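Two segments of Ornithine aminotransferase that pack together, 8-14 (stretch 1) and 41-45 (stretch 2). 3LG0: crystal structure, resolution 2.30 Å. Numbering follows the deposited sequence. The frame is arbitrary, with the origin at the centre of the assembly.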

ATOM      1  N   LYS A   8       7.256 -29.417  10.702  1.00 55.53           N
ATOM      2  CA  LYS A   8       5.957 -29.562  10.054  1.00 45.03           C
ATOM      3  C   LYS A   8       6.047 -29.717   8.540  1.00 25.69           C
ATOM      4  O   LYS A   8       7.101 -29.594   7.942  1.00 29.71           O
ATOM      5  CB  LYS A   8       5.026 -28.397  10.411  1.00 29.45           C
ATOM      6  CG  LYS A   8       5.727 -27.140  10.898  1.00 18.88           C
ATOM      7  CD  LYS A   8       4.750 -26.321  11.779  1.00 40.20           C
ATOM      8  CE  LYS A   8       3.581 -25.771  10.956  1.00 39.91           C
ATOM      9  NZ  LYS A   8       2.911 -24.557  11.544  1.00 36.44           N
ATOM     10  N   SER A   9       4.904 -29.980   7.938  1.00 34.07           N
ATOM     11  CA  SER A   9       4.802 -30.163   6.508  1.00 26.26           C
ATOM     12  C   SER A   9       4.066 -29.000   5.807  1.00 39.90           C
ATOM     13  O   SER A   9       3.338 -28.223   6.450  1.00 31.22           O
ATOM     14  CB  SER A   9       4.013 -31.431   6.255  1.00 23.03           C
ATOM     15  OG  SER A   9       2.701 -31.288   6.763  1.00 32.05           O
ATOM     16  N   SER A  10       4.241 -28.911   4.485  1.00 33.30           N
ATOM     17  CA  SER A  10       3.447 -27.995   3.651  1.00 33.59           C
ATOM     18  C   SER A  10       1.969 -28.052   4.031  1.00 33.23           C
ATOM     19  O   SER A  10       1.248 -27.047   3.980  1.00 32.37           O
ATOM     20  CB  SER A  10       3.591 -28.340   2.159  1.00 28.39           C
ATOM     21  OG  SER A  10       4.864 -27.989   1.655  1.00 26.36           O
ATOM     22  N   GLN A  11       1.511 -29.241   4.397  1.00 28.14           N
ATOM     23  CA  GLN A  11       0.108 -29.404   4.731  1.00 29.15           C
ATOM     24  C   GLN A  11      -0.198 -28.800   6.103  1.00 30.16           C
ATOM     25  O   GLN A  11      -1.288 -28.283   6.315  1.00 34.24           O
ATOM     26  CB  GLN A  11      -0.317 -30.882   4.650  1.00 29.86           C
ATOM     27  CG  GLN A  11      -1.827 -31.090   4.819  1.00 38.13           C
ATOM     28  CD  GLN A  11      -2.622 -30.751   3.553  1.00 53.27           C
ATOM     29  OE1 GLN A  11      -2.111 -30.856   2.434  1.00 44.12           O
ATOM     30  NE2 GLN A  11      -3.878 -30.349   3.729  1.00 47.50           N
ATOM     31  N   ASP A  12       0.746 -28.854   7.040  1.00 26.12           N
ATOM     32  CA  ASP A  12       0.525 -28.146   8.312  1.00 33.24           C
ATOM     33  C   ASP A  12       0.376 -26.639   8.087  1.00 31.88           C
ATOM     34  O   ASP A  12      -0.504 -25.996   8.658  1.00 28.58           O
ATOM     35  CB  ASP A  12       1.649 -28.374   9.306  1.00 24.51           C
ATOM     36  CG  ASP A  12       1.728 -29.806   9.786  1.00 42.12           C
ATOM     37  OD1 ASP A  12       0.705 -30.521   9.682  1.00 38.61           O
ATOM     38  OD2 ASP A  12       2.815 -30.200  10.271  1.00 38.02           O
ATOM     39  N   TYR A  13       1.242 -26.074   7.253  1.00 32.04           N
ATOM     40  CA  TYR A  13       1.109 -24.670   6.934  1.00 30.20           C
ATOM     41  C   TYR A  13      -0.231 -24.347   6.296  1.00 28.28           C
ATOM     42  O   TYR A  13      -0.875 -23.378   6.690  1.00 30.30           O
ATOM     43  CB  TYR A  13       2.251 -24.188   6.066  1.00 20.67           C
ATOM     44  CG  TYR A  13       3.512 -23.998   6.851  1.00 28.85           C
ATOM     45  CD1 TYR A  13       3.738 -22.837   7.595  1.00 22.67           C
ATOM     46  CD2 TYR A  13       4.479 -24.984   6.860  1.00 26.02           C
ATOM     47  CE1 TYR A  13       4.930 -22.679   8.308  1.00 24.02           C
ATOM     48  CE2 TYR A  13       5.641 -24.847   7.564  1.00 20.37           C
ATOM     49  CZ  TYR A  13       5.876 -23.706   8.284  1.00 31.95           C
ATOM     50  OH  TYR A  13       7.076 -23.622   8.973  1.00 30.81           O
ATOM     51  N   MET A  14      -0.686 -25.151   5.343  1.00 25.71           N
ATOM     52  CA  MET A  14      -1.929 -24.770   4.663  1.00 25.41           C
ATOM     53  C   MET A  14      -3.162 -24.842   5.548  1.00 33.08           C
ATOM     54  O   MET A  14      -4.054 -23.993   5.470  1.00 37.14           O
ATOM     55  CB  MET A  14      -2.120 -25.535   3.366  1.00 32.14           C
ATOM     56  CG  MET A  14      -1.194 -25.023   2.295  1.00 31.08           C
ATOM     57  SD  MET A  14      -1.371 -25.879   0.738  1.00 40.35           S
ATOM     58  CE  MET A  14      -0.902 -27.587   1.158  1.00 25.64           C
ATOM     59  N   TYR A  41      11.810 -22.539  -3.131  1.00 29.71           N
ATOM     60  CA  TYR A  41      11.919 -23.824  -2.441  1.00 33.12           C
ATOM     61  C   TYR A  41      10.810 -23.970  -1.411  1.00 34.43           C
ATOM     62  O   TYR A  41      10.548 -23.037  -0.640  1.00 23.89           O
ATOM     63  CB  TYR A  41      13.279 -23.942  -1.735  1.00 35.53           C
ATOM     64  CG  TYR A  41      14.452 -23.668  -2.638  1.00 35.93           C
ATOM     65  CD1 TYR A  41      15.155 -24.713  -3.231  1.00 34.31           C
ATOM     66  CD2 TYR A  41      14.839 -22.365  -2.922  1.00 21.85           C
ATOM     67  CE1 TYR A  41      16.216 -24.463  -4.070  1.00 36.49           C
ATOM     68  CE2 TYR A  41      15.884 -22.105  -3.770  1.00 30.91           C
ATOM     69  CZ  TYR A  41      16.579 -23.149  -4.343  1.00 45.33           C
ATOM     70  OH  TYR A  41      17.640 -22.868  -5.183  1.00 43.76           O
ATOM     71  N   ASP A  42      10.170 -25.140  -1.393  1.00 30.78           N
ATOM     72  CA  ASP A  42       9.080 -25.384  -0.462  1.00 29.41           C
ATOM     73  C   ASP A  42       9.514 -26.051   0.863  1.00 31.95           C
ATOM     74  O   ASP A  42      10.711 -26.237   1.131  1.00 29.84           O
ATOM     75  CB  ASP A  42       7.907 -26.102  -1.145  1.00 32.55           C
ATOM     76  CG  ASP A  42       8.177 -27.580  -1.399  1.00 43.23           C
ATOM     77  OD1 ASP A  42       9.245 -28.086  -1.002  1.00 36.38           O
ATOM     78  OD2 ASP A  42       7.309 -28.237  -2.004  1.00 35.16           O
ATOM     79  N   ILE A  43       8.527 -26.352   1.700  1.00 27.98           N
ATOM     80  CA  ILE A  43       8.768 -26.850   3.042  1.00 37.78           C
ATOM     81  C   ILE A  43       9.579 -28.147   3.010  1.00 47.67           C
ATOM     82  O   ILE A  43      10.427 -28.375   3.874  1.00 41.79           O
ATOM     83  CB  ILE A  43       7.432 -27.094   3.796  1.00 35.92           C
ATOM     84  CG1 ILE A  43       6.635 -25.792   3.926  1.00 36.99           C
ATOM     85  CG2 ILE A  43       7.698 -27.684   5.168  1.00 34.52           C
ATOM     86  CD1 ILE A  43       7.439 -24.635   4.434  1.00 28.95           C
ATOM     87  N   GLU A  44       9.309 -28.987   2.010  1.00 43.74           N
ATOM     88  CA  GLU A  44       9.982 -30.271   1.858  1.00 42.70           C
ATOM     89  C   GLU A  44      11.255 -30.142   1.032  1.00 38.63           C
ATOM     90  O   GLU A  44      11.754 -31.122   0.503  1.00 48.22           O
ATOM     91  CB  GLU A  44       9.041 -31.287   1.200  1.00 44.75           C
ATOM     92  CG  GLU A  44       7.881 -31.728   2.086  1.00 47.51           C
ATOM     93  CD  GLU A  44       6.804 -30.656   2.222  1.00 50.50           C
ATOM     94  OE1 GLU A  44       6.572 -29.938   1.227  1.00 42.44           O
ATOM     95  OE2 GLU A  44       6.192 -30.538   3.316  1.00 39.09           O
ATOM     96  N   ASP A  45      11.751 -28.919   0.906  1.00 35.21           N
ATOM     97  CA  ASP A  45      12.956 -28.632   0.137  1.00 38.50           C
ATOM     98  C   ASP A  45      12.927 -28.949  -1.375  1.00 36.89           C
ATOM     99  O   ASP A  45      13.977 -28.985  -2.008  1.00 41.35           O
ATOM    100  CB  ASP A  45      14.163 -29.287   0.809  1.00 39.43           C
ATOM    101  CG  ASP A  45      14.436 -28.719   2.189  1.00 53.16           C
ATOM    102  OD1 ASP A  45      14.634 -27.488   2.293  1.00 52.04           O
ATOM    103  OD2 ASP A  45      14.450 -29.494   3.172  1.00 58.38           O
TER
HETATM  104  O   HOH W   1       4.734 -27.249  -0.866  1.00 22.86           O

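The contact between the two stretches of ornithine aminotransferase centres on the carboxylate of E44, which meets S10 with both of its oxygens. The backbone amide S10 N donates to E44 OE2 at 2.8 Å in an almost perfectly straight hydrogen bond (178°), while the hydroxyl S10 OG donates to E44 OE1 at 2.6 Å. One residue thus offers two donors to the two acceptors of one carboxylate. S10 begins the helix, where the amide has no acceptor from a preceding turn, and a glutamate is well suited to supply one. The reach of the side chain matters here: CA-to-CB of E44 points sideways, but with chi1 in m and chi2 in p the chain bends so that its end comes nearer to the helix. S10, with chi1 in m, holds its hydroxyl beside its own amide for the paired contact.

A water extends this polar network to D42. It donates to S10 OG at 2.6 Å and to D42 OD2 at 3.0 Å, bridging two side-chain oxygens that lie 4.4 Å apart, S10 OG and D42 OD2. The serine hydroxyl therefore accepts from the water while it donates to E44.

Each partner is also ordered within its own stretch. S9 occupies the N-cap position; its chi1 in p lets S9 OG accept from D12 N at 3.1 Å and, weakly, from Q11 N at 3.3 Å. The amide that precedes them, S10 N, is the one taken by E44, so the first turn of the helix is served from both stretches. Across the interface, D42 to D45 form a type I turn closed by D45 N to D42 O at 2.9 Å, and D42 OD1 accepts a weak bond from E44 N at 3.1 Å. This turn carries both I43 and E44 at the interface.

I43 provides the apolar part and has the largest area covered, 76 Å² of the 231 Å² buried in total. Its CA-to-CB bond points toward stretch 1. I43 CG2 lies 3.4 Å from K8 O and I43 CD1 packs 3.6 Å from Y13 CE2, approaching the tyrosine ring obliquely; I43 CG2 is also near the ring, 4.2 Å from Y13 CE2. Y13, one turn further along the helix from S9, also directs CA-to-CB toward stretch 2. I43 CB lies 3.5 Å from S10 OG, placing the aliphatic side chain directly beside the polar pair. At the margin, S9 CA approaches E44 OE2 at 3.5 Å, while exposed K8, its CA-to-CB bond sideways, makes its contact through K8 O.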